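Long-range contacts in CELL WALL surface anchor family protein (Streptococcus pneumoniae, PDB 2X9Z), which forms the repeating backbone subunit of the pneumococcal surface pilus, a fibre linked to cell adhesion: residues 144-149 with 227-232; 149-154 with 236-241; 161-166 with 179-184. The protein carries 1 engineered substitution. One frame throughout, in Å; residues are numbered along the deposited sequence.

Interaction 1: residues 144-149 with 227-232; sequences HGNTPK and ADYQEI
Four hydrogen bonds tie the loop 144-149 to the strand end at 227-232, and Asn-146 takes part in three of them. Its backbone N gives a fairly straight bond to Ala-227 O (3.0 Å). Its CG lies in the crowded position between backbone N and carbonyl carbon (chi1 52°), which turns the amide onto the strand. There OD1 takes Tyr-229 N on a lone pair at 2.8 Å, as a main-chain carbonyl would. ND2 reaches Asp-228 OD1 (2.9 Å) from above the carboxylate plane, the two flat groups standing nearly perpendicular, while Asp-228 OD2 is held by Trp-243 NE1.

Through Asn-146 the connection arriving from strand 130-139 of the other domain runs along strand 226-229, an outermost strand of the four-stranded sheet in the C-terminal Cna-B-like domain.

Lys-149 brings a positive charge to the contact. Its chain bends at chi2 (72°) and then runs extended, so NZ bonds both Tyr-229 O, from above the carbonyl plane, and Thr-147 O of its own segment, in plane; each distance is 2.9 Å. Glu-231 OE2 lies 4.4 Å from Lys-149 NZ, beyond a salt bridge; that carboxylate pairs with Arg-56, though its charge may still favour the ammonium.

Apolar packing centres on the Tyr-229 ring. Pro-148 CA sits over one face, 3.8 Å from the centroid in a CH-pi contact, and Pro-148 CG rests 3.6 Å from Tyr-229 CZ. Asn-146 O meets the same ring at its edge, and Tyr-229 OH bonds Glu-219 N.

Interaction 2: residues 149-154 with 236-241; sequences KPNKPN and GEIAVK
Gly-236 N donates to Lys-152 O at 2.8 Å, in the plane of the carbonyl, and this is the firm hydrogen bond between 149-154 and 236-241. A second, weak one comes from the side chain of Asn-151. With CG anti to the backbone N (chi1 -159°), the amide turns to the start of the strand and ND2 comes 2.9 Å from Glu-237 O at a bent angle. The same nitrogen is also bonded to Thr-234 O. On the other side of the amide, OD1 takes a weak bond from the neighbouring Lys-152 N, so both ends of the group are tethered and its rotation is restricted.

Water extends the polar contact at the far end. One molecule accepts from Asn-154 ND2 (3.1 Å) and donates to Glu-237 OE2 (3.0 Å). Asn-154 OD1 faces its own chain, bonding Asn-156 N in an Asx turn and Asp-158 N as well; CG in the crowded position between N and the carbonyl carbon (chi1 61°) accompanies this double hold.

Close packing involves Gly-236, whose positive phi (87°) puts it in the left-handed region. Its CA lies 3.4 Å from Asn-154 N, with no side chain between the two backbones. Further along, Asn-151 CB rests on Ile-238 CG1 at 3.9 Å, a modest apolar contact.

Ile-238 turns the opposite way from the exposed Glu-237 and touches Leu-161 of strand 159-166 and Phe-217 of strand 215-219. Asn-151 makes a backbone bond to Tyr-215, whose side chain Pro-153 touches, so the loop is held both to the start of strand 237-243, an inner strand of one sheet, and to the outermost strand 215-219 of the other.

Interaction 3: residues 161-166 with 179-184; sequences LTKTWV and ATFDLV
CG of Leu-161 (chi1 172°) and CG of Lys-163 both lie anti to their backbone N, while CG of Phe-181 is anti to its carbonyl carbon (chi1 -60°); these torsions send all three side chains into the core between strands 159-166 and 179-185. The strands belong to different sheets of the Cna-B-like beta-sandwich, and the segment axes come no closer than 10.8 Å. The two are joined by side chains alone.

Leu-161 CD2 stands over the centre of the Phe-181 ring, 3.4 Å from its centroid and close to the normal, a close CH-pi contact in which the two side chains cross at about a right angle. Lys-163 meets the same ring in a different way: its CD and CE come in at the edge, CE lying 3.8 Å from Phe-181 CZ. Ala-179 CB packs under this methylene chain, 3.9 Å from Lys-163 CE, and more loosely touches Trp-165 CZ2.

The buried lysine is covalently joined through NZ to Asn-242 CG, the intramolecular isopeptide bond seen in Gram-positive pilins. Glu-219 touches both Lys-163 and Phe-181, consistent with the acidic residue that accompanies such bonds in related pilins. Apolar carbons line the chain leading to the link, and chi4 (-54°) bends its end so that Lys-163 NZ sits over the centre of the Trp-165 ring, 2.9 Å above its plane.

All three contacts gather on the C-terminal Cna-B-like domain, their centres about 10 Å apart pairwise, and all reach the sheet ordered 203-206, 159-166, 237-243, 226-229. Interactions 1 and 2 share Lys-149 and follow the incoming connection past two neighbouring strands; along the chain their segments alternate, while interaction 3 is nested inside the loop each closes. Strand 237-243 joins them: its backbone probably bonds Asp-228 and Gln-230 on one side and Thr-162 on the other. Only interaction 3 has a segment in the second sheet, on strand 179-185. The connection from strand 130-139 is thus fixed to the sheet that carries the isopeptide lysine.

Interaction 1: residues 144-149 with 227-232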
loop_
_atom_site.group_PDB
_atom_site.type_symbol
_atom_site.label_atom_id
_atom_site.label_comp_id
_atom_site.label_asym_id
_atom_site.label_seq_id
_atom_site.Cartn_x
_atom_site.Cartn_y
_atom_site.Cartn_z
ATOM N N HIS A 144 1.708 2.529 12.887
ATOM C CA HIS A 144 2.413 3.539 12.101
ATOM C C HIS A 144 2.817 3.051 10.712
ATOM O O HIS A 144 3.522 3.755 9.991
ATOM C CB HIS A 144 3.658 4.010 12.853
ATOM C CG HIS A 144 3.358 4.636 14.178
ATOM N ND1 HIS A 144 3.318 3.918 15.355
ATOM C CD2 HIS A 144 3.078 5.919 14.507
ATOM C CE1 HIS A 144 3.028 4.733 16.352
ATOM N NE2 HIS A 144 2.875 5.951 15.864
ATOM N N GLY A 145 2.365 1.861 10.335
ATOM C CA GLY A 145 2.700 1.307 9.032
ATOM C C GLY A 145 1.911 1.896 7.876
ATOM O O GLY A 145 0.853 2.505 8.055
ATOM N N ASN A 146 2.431 1.688 6.670
ATOM C CA ASN A 146 1.793 2.165 5.447
ATOM C C ASN A 146 2.316 1.352 4.257
ATOM O O ASN A 146 2.990 0.338 4.447
ATOM C CB ASN A 146 2.023 3.666 5.268
ATOM C CG ASN A 146 3.473 4.028 5.370
ATOM O OD1 ASN A 146 4.312 3.382 4.758
ATOM N ND2 ASN A 146 3.787 5.047 6.165
ATOM N N THR A 147 2.010 1.771 3.033
ATOM C CA THR A 147 2.278 0.929 1.872
ATOM C C THR A 147 3.593 1.324 1.188
ATOM O O THR A 147 4.016 2.474 1.261
ATOM C CB THR A 147 1.082 0.959 0.884
ATOM O OG1 THR A 147 1.103 -0.210 0.056
ATOM C CG2 THR A 147 1.083 2.228 0.021
ATOM N N PRO A 148 4.260 0.367 0.513
ATOM C CA PRO A 148 5.487 0.735 -0.215
ATOM C C PRO A 148 5.285 1.858 -1.248
ATOM O O PRO A 148 4.229 1.948 -1.887
ATOM C CB PRO A 148 5.892 -0.580 -0.904
ATOM C CG PRO A 148 5.387 -1.623 0.038
ATOM C CD PRO A 148 4.062 -1.094 0.543
ATOM N N LYS A 149 6.298 2.710 -1.393
ATOM C CA LYS A 149 6.324 3.726 -2.442
ATOM C C LYS A 149 7.269 3.231 -3.543
ATOM O O LYS A 149 8.468 3.069 -3.302
ATOM C CB LYS A 149 6.840 5.064 -1.899
ATOM C CG LYS A 149 5.848 5.868 -1.045
ATOM C CD LYS A 149 5.626 5.233 0.333
ATOM C CE LYS A 149 4.489 5.887 1.109
ATOM N NZ LYS A 149 4.244 5.126 2.377
ATOM N N ALA A 227 5.882 -1.457 9.216
ATOM C CA ALA A 227 6.761 -0.822 8.244
ATOM C C ALA A 227 6.193 0.494 7.733
ATOM O O ALA A 227 5.117 0.521 7.122
ATOM C CB ALA A 227 7.030 -1.773 7.082
ATOM N N ASP A 228 6.951 1.565 7.954
ATOM C CA ASP A 228 6.597 2.924 7.553
ATOM C C ASP A 228 7.535 3.327 6.412
ATOM O O ASP A 228 8.695 3.705 6.641
ATOM C CB ASP A 228 6.743 3.843 8.776
ATOM C CG ASP A 228 6.664 5.327 8.449
ATOM O OD1 ASP A 228 6.331 5.719 7.305
ATOM O OD2 ASP A 228 6.940 6.117 9.380
ATOM N N TYR A 229 7.040 3.219 5.178
ATOM C CA TYR A 229 7.840 3.512 3.990
ATOM C C TYR A 229 7.827 5.020 3.737
ATOM O O TYR A 229 6.761 5.642 3.614
ATOM C CB TYR A 229 7.303 2.763 2.769
ATOM C CG TYR A 229 7.218 1.258 2.953
ATOM C CD1 TYR A 229 6.093 0.674 3.531
ATOM C CD2 TYR A 229 8.257 0.422 2.541
ATOM C CE1 TYR A 229 6.004 -0.698 3.701
ATOM C CE2 TYR A 229 8.179 -0.957 2.706
ATOM C CZ TYR A 229 7.047 -1.510 3.281
ATOM O OH TYR A 229 6.953 -2.872 3.434
ATOM N N GLN A 230 9.012 5.613 3.693
ATOM C CA GLN A 230 9.143 7.060 3.538
ATOM C C GLN A 230 8.848 7.485 2.097
ATOM O O GLN A 230 9.033 6.712 1.151
ATOM C CB GLN A 230 10.561 7.495 3.923
ATOM C CG GLN A 230 10.973 7.049 5.310
ATOM C CD GLN A 230 10.030 7.566 6.370
ATOM O OE1 GLN A 230 9.381 6.793 7.080
ATOM N NE2 GLN A 230 9.935 8.878 6.475
ATOM N N GLU A 231 8.412 8.722 1.919
ATOM C CA GLU A 231 8.204 9.232 0.574
ATOM C C GLU A 231 9.511 9.208 -0.219
ATOM O O GLU A 231 10.599 9.330 0.351
ATOM C CB GLU A 231 7.624 10.647 0.619
ATOM C CG GLU A 231 6.249 10.739 1.278
ATOM C CD GLU A 231 5.168 9.966 0.527
ATOM O OE1 GLU A 231 5.150 9.979 -0.722
ATOM O OE2 GLU A 231 4.318 9.351 1.196
ATOM N N ILE A 232 9.394 9.042 -1.535
ATOM C CA ILE A 232 10.562 8.993 -2.415
ATOM C C ILE A 232 11.113 10.393 -2.656
ATOM O O ILE A 232 10.354 11.335 -2.903
ATOM C CB ILE A 232 10.226 8.328 -3.784
ATOM C CG1 ILE A 232 9.680 6.916 -3.571
ATOM C CG2 ILE A 232 11.432 8.347 -4.728
ATOM C CD1 ILE A 232 10.552 6.033 -2.724
#

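Interaction 2: residues 149-154 with 236-241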
loop_
_atom_site.group_PDB
_atom_site.type_symbol
_atom_site.label_atom_id
_atom_site.label_comp_id
_atom_site.label_asym_id
_atom_site.label_seq_id
_atom_site.Cartn_x
_atom_site.Cartn_y
_atom_site.Cartn_z
ATOM N N LYS A 149 6.298 2.710 -1.393
ATOM C CA LYS A 149 6.324 3.726 -2.442
ATOM C C LYS A 149 7.269 3.231 -3.543
ATOM O O LYS A 149 8.468 3.069 -3.302
ATOM C CB LYS A 149 6.840 5.064 -1.899
ATOM C CG LYS A 149 5.848 5.868 -1.045
ATOM C CD LYS A 149 5.626 5.233 0.333
ATOM C CE LYS A 149 4.489 5.887 1.109
ATOM N NZ LYS A 149 4.244 5.126 2.377
ATOM N N PRO A 150 6.740 2.976 -4.754
ATOM C CA PRO A 150 7.622 2.472 -5.815
ATOM C C PRO A 150 8.683 3.488 -6.226
ATOM O O PRO A 150 8.467 4.699 -6.125
ATOM C CB PRO A 150 6.664 2.211 -6.982
ATOM C CG PRO A 150 5.321 2.097 -6.371
ATOM C CD PRO A 150 5.329 2.991 -5.167
ATOM N N ASN A 151 9.833 2.996 -6.676
ATOM C CA ASN A 151 10.909 3.865 -7.147
ATOM C C ASN A 151 11.709 3.193 -8.246
ATOM O O ASN A 151 11.783 1.966 -8.314
ATOM C CB ASN A 151 11.845 4.241 -5.995
ATOM C CG ASN A 151 12.669 5.503 -6.272
ATOM O OD1 ASN A 151 12.462 6.201 -7.270
ATOM N ND2 ASN A 151 13.609 5.801 -5.374
ATOM N N LYS A 152 12.306 4.006 -9.104
ATOM C CA LYS A 152 13.240 3.502 -10.092
ATOM C C LYS A 152 14.624 3.403 -9.466
ATOM O O LYS A 152 14.907 4.078 -8.473
ATOM C CB LYS A 152 13.273 4.436 -11.300
ATOM C CG LYS A 152 11.991 4.422 -12.105
ATOM C CD LYS A 152 12.025 5.406 -13.258
ATOM C CE LYS A 152 10.672 5.454 -13.947
ATOM N NZ LYS A 152 10.625 6.468 -15.030
ATOM N N PRO A 153 15.482 2.540 -10.025
ATOM C CA PRO A 153 16.889 2.541 -9.622
ATOM C C PRO A 153 17.534 3.838 -10.085
ATOM O O PRO A 153 16.900 4.596 -10.828
ATOM C CB PRO A 153 17.489 1.366 -10.413
ATOM C CG PRO A 153 16.321 0.584 -10.934
ATOM C CD PRO A 153 15.212 1.568 -11.097
ATOM N N ASN A 154 18.772 4.096 -9.674
ATOM C CA ASN A 154 19.509 5.217 -10.248
ATOM C C ASN A 154 20.008 4.871 -11.646
ATOM O O ASN A 154 19.769 3.764 -12.136
ATOM C CB ASN A 154 20.650 5.681 -9.334
ATOM C CG ASN A 154 21.690 4.604 -9.087
ATOM O OD1 ASN A 154 21.927 3.740 -9.927
ATOM N ND2 ASN A 154 22.328 4.664 -7.927
ATOM N N GLY A 236 16.856 5.534 -7.016
ATOM C CA GLY A 236 17.873 4.660 -6.453
ATOM C C GLY A 236 17.931 4.600 -4.934
ATOM O O GLY A 236 18.808 3.936 -4.395
ATOM N N GLU A 237 17.008 5.275 -4.244
ATOM C CA GLU A 237 16.961 5.250 -2.775
ATOM C C GLU A 237 15.542 5.013 -2.260
ATOM O O GLU A 237 14.597 5.682 -2.683
ATOM C CB GLU A 237 17.492 6.560 -2.171
ATOM C CG GLU A 237 18.846 7.044 -2.694
ATOM C CD GLU A 237 20.034 6.202 -2.229
ATOM O OE1 GLU A 237 19.933 5.507 -1.193
ATOM O OE2 GLU A 237 21.086 6.249 -2.902
ATOM N N ILE A 238 15.406 4.068 -1.337
ATOM C CA ILE A 238 14.150 3.820 -0.632
ATOM C C ILE A 238 14.468 3.723 0.854
ATOM O O ILE A 238 15.438 3.054 1.230
ATOM C CB ILE A 238 13.483 2.517 -1.119
ATOM C CG1 ILE A 238 12.803 2.743 -2.473
ATOM C CG2 ILE A 238 12.486 1.965 -0.092
ATOM C CD1 ILE A 238 12.225 1.491 -3.085
ATOM N N ALA A 239 13.679 4.400 1.690
ATOM C CA ALA A 239 13.884 4.383 3.136
ATOM C C ALA A 239 12.657 3.817 3.839
ATOM O O ALA A 239 11.514 4.102 3.466
ATOM C CB ALA A 239 14.192 5.785 3.662
ATOM N N VAL A 240 12.907 3.012 4.865
ATOM C CA VAL A 240 11.842 2.418 5.659
ATOM C C VAL A 240 12.147 2.616 7.142
ATOM O O VAL A 240 13.295 2.464 7.573
ATOM C CB VAL A 240 11.700 0.913 5.366
ATOM C CG1 VAL A 240 10.529 0.316 6.138
ATOM C CG2 VAL A 240 11.517 0.683 3.872
ATOM N N LYS A 241 11.125 2.966 7.914
ATOM C CA LYS A 241 11.255 3.097 9.359
ATOM C C LYS A 241 10.367 2.039 9.996
ATOM O O LYS A 241 9.167 2.007 9.732
ATOM C CB LYS A 241 10.838 4.503 9.796
ATOM C CG LYS A 241 10.960 4.734 11.294
ATOM C CD LYS A 241 11.026 6.217 11.639
ATOM C CE LYS A 241 9.680 6.908 11.493
ATOM N NZ LYS A 241 9.728 8.318 12.014
HETATM O O HOH W 1 20.932 6.561 -5.906
#

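Interaction 3: residues 161-166 with 179-184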
loop_
_atom_site.group_PDB
_atom_site.type_symbol
_atom_site.label_atom_id
_atom_site.label_comp_id
_atom_site.label_asym_id
_atom_site.label_seq_id
_atom_site.Cartn_x
_atom_site.Cartn_y
_atom_site.Cartn_z
ATOM N N LEU A 161 18.199 0.307 -0.153
ATOM C CA LEU A 161 17.254 0.371 0.949
ATOM C C LEU A 161 17.985 0.805 2.222
ATOM O O LEU A 161 19.031 0.240 2.562
ATOM C CB LEU A 161 16.645 -1.016 1.141
ATOM C CG LEU A 161 15.749 -1.265 2.346
ATOM C CD1 LEU A 161 14.488 -0.463 2.232
ATOM C CD2 LEU A 161 15.426 -2.744 2.440
ATOM N N THR A 162 17.446 1.817 2.904
ATOM C CA THR A 162 17.965 2.236 4.207
ATOM C C THR A 162 16.863 2.030 5.243
ATOM O O THR A 162 15.717 2.401 5.019
ATOM C CB THR A 162 18.405 3.717 4.208
ATOM O OG1 THR A 162 19.421 3.921 3.219
ATOM C CG2 THR A 162 18.954 4.131 5.573
ATOM N N LYS A 163 17.216 1.428 6.372
ATOM C CA LYS A 163 16.238 1.112 7.403
ATOM C C LYS A 163 16.608 1.763 8.733
ATOM O O LYS A 163 17.782 1.805 9.106
ATOM C CB LYS A 163 16.137 -0.400 7.572
ATOM C CG LYS A 163 14.923 -0.860 8.339
ATOM C CD LYS A 163 14.869 -2.370 8.369
ATOM C CE LYS A 163 13.556 -2.821 8.883
ATOM N NZ LYS A 163 13.375 -2.148 10.197
ATOM N N THR A 164 15.604 2.291 9.426
ATOM C CA THR A 164 15.775 2.749 10.802
ATOM C C THR A 164 14.737 2.066 11.679
ATOM O O THR A 164 13.756 1.523 11.177
ATOM C CB THR A 164 15.620 4.279 10.947
ATOM O OG1 THR A 164 14.388 4.696 10.347
ATOM C CG2 THR A 164 16.776 5.025 10.284
ATOM N N TRP A 165 14.946 2.113 12.989
ATOM C CA TRP A 165 14.069 1.428 13.930
ATOM C C TRP A 165 13.696 2.368 15.075
ATOM O O TRP A 165 14.560 3.055 15.621
ATOM C CB TRP A 165 14.774 0.207 14.516
ATOM C CG TRP A 165 15.254 -0.830 13.527
ATOM C CD1 TRP A 165 16.378 -0.773 12.736
ATOM C CD2 TRP A 165 14.651 -2.105 13.266
ATOM N NE1 TRP A 165 16.500 -1.937 12.002
ATOM C CE2 TRP A 165 15.452 -2.766 12.308
ATOM C CE3 TRP A 165 13.514 -2.756 13.759
ATOM C CZ2 TRP A 165 15.149 -4.045 11.838
ATOM C CZ3 TRP A 165 13.210 -4.020 13.279
ATOM C CH2 TRP A 165 14.027 -4.652 12.331
ATOM N N VAL A 166 12.419 2.374 15.444
ATOM C CA VAL A 166 11.939 3.152 16.584
ATOM C C VAL A 166 10.960 2.334 17.410
ATOM O O VAL A 166 10.352 1.384 16.905
ATOM C CB VAL A 166 11.248 4.472 16.148
ATOM C CG1 VAL A 166 12.223 5.337 15.367
ATOM C CG2 VAL A 166 9.993 4.193 15.324
ATOM N N ALA A 179 16.020 -8.416 8.952
ATOM C CA ALA A 179 14.872 -7.977 8.163
ATOM C C ALA A 179 15.029 -8.433 6.727
ATOM O O ALA A 179 16.055 -8.177 6.101
ATOM C CB ALA A 179 14.730 -6.456 8.224
ATOM N N THR A 180 14.021 -9.128 6.215
ATOM C CA THR A 180 14.049 -9.611 4.842
ATOM C C THR A 180 13.044 -8.832 3.999
ATOM O O THR A 180 11.926 -8.570 4.436
ATOM C CB THR A 180 13.740 -11.119 4.791
ATOM O OG1 THR A 180 14.723 -11.823 5.561
ATOM C CG2 THR A 180 13.770 -11.640 3.353
ATOM N N PHE A 181 13.451 -8.464 2.786
ATOM C CA PHE A 181 12.587 -7.728 1.871
ATOM C C PHE A 181 12.557 -8.410 0.519
ATOM O O PHE A 181 13.582 -8.863 0.025
ATOM C CB PHE A 181 13.091 -6.297 1.651
ATOM C CG PHE A 181 13.156 -5.478 2.902
ATOM C CD1 PHE A 181 14.211 -5.625 3.792
ATOM C CD2 PHE A 181 12.169 -4.541 3.188
ATOM C CE1 PHE A 181 14.273 -4.857 4.948
ATOM C CE2 PHE A 181 12.225 -3.773 4.342
ATOM C CZ PHE A 181 13.275 -3.937 5.221
ATOM N N ASP A 182 11.381 -8.460 -0.084
ATOM C CA ASP A 182 11.279 -8.879 -1.466
ATOM C C ASP A 182 11.236 -7.641 -2.345
ATOM O O ASP A 182 10.384 -6.764 -2.164
ATOM C CB ASP A 182 10.037 -9.737 -1.660
ATOM C CG ASP A 182 10.149 -11.067 -0.946
ATOM O OD1 ASP A 182 11.102 -11.820 -1.240
ATOM O OD2 ASP A 182 9.299 -11.357 -0.082
ATOM N N LEU A 183 12.189 -7.542 -3.264
ATOM C CA LEU A 183 12.148 -6.489 -4.263
ATOM C C LEU A 183 11.247 -6.972 -5.397
ATOM O O LEU A 183 11.540 -7.966 -6.057
ATOM C CB LEU A 183 13.551 -6.153 -4.770
ATOM C CG LEU A 183 13.619 -4.944 -5.709
ATOM C CD1 LEU A 183 13.273 -3.654 -4.980
ATOM C CD2 LEU A 183 14.987 -4.836 -6.373
ATOM N N VAL A 184 10.138 -6.266 -5.595
ATOM C CA VAL A 184 9.096 -6.672 -6.527
ATOM C C VAL A 184 8.993 -5.635 -7.636
ATOM O O VAL A 184 9.078 -4.435 -7.379
ATOM C CB VAL A 184 7.736 -6.754 -5.788
ATOM C CG1 VAL A 184 6.631 -7.249 -6.712
ATOM C CG2 VAL A 184 7.853 -7.642 -4.542
#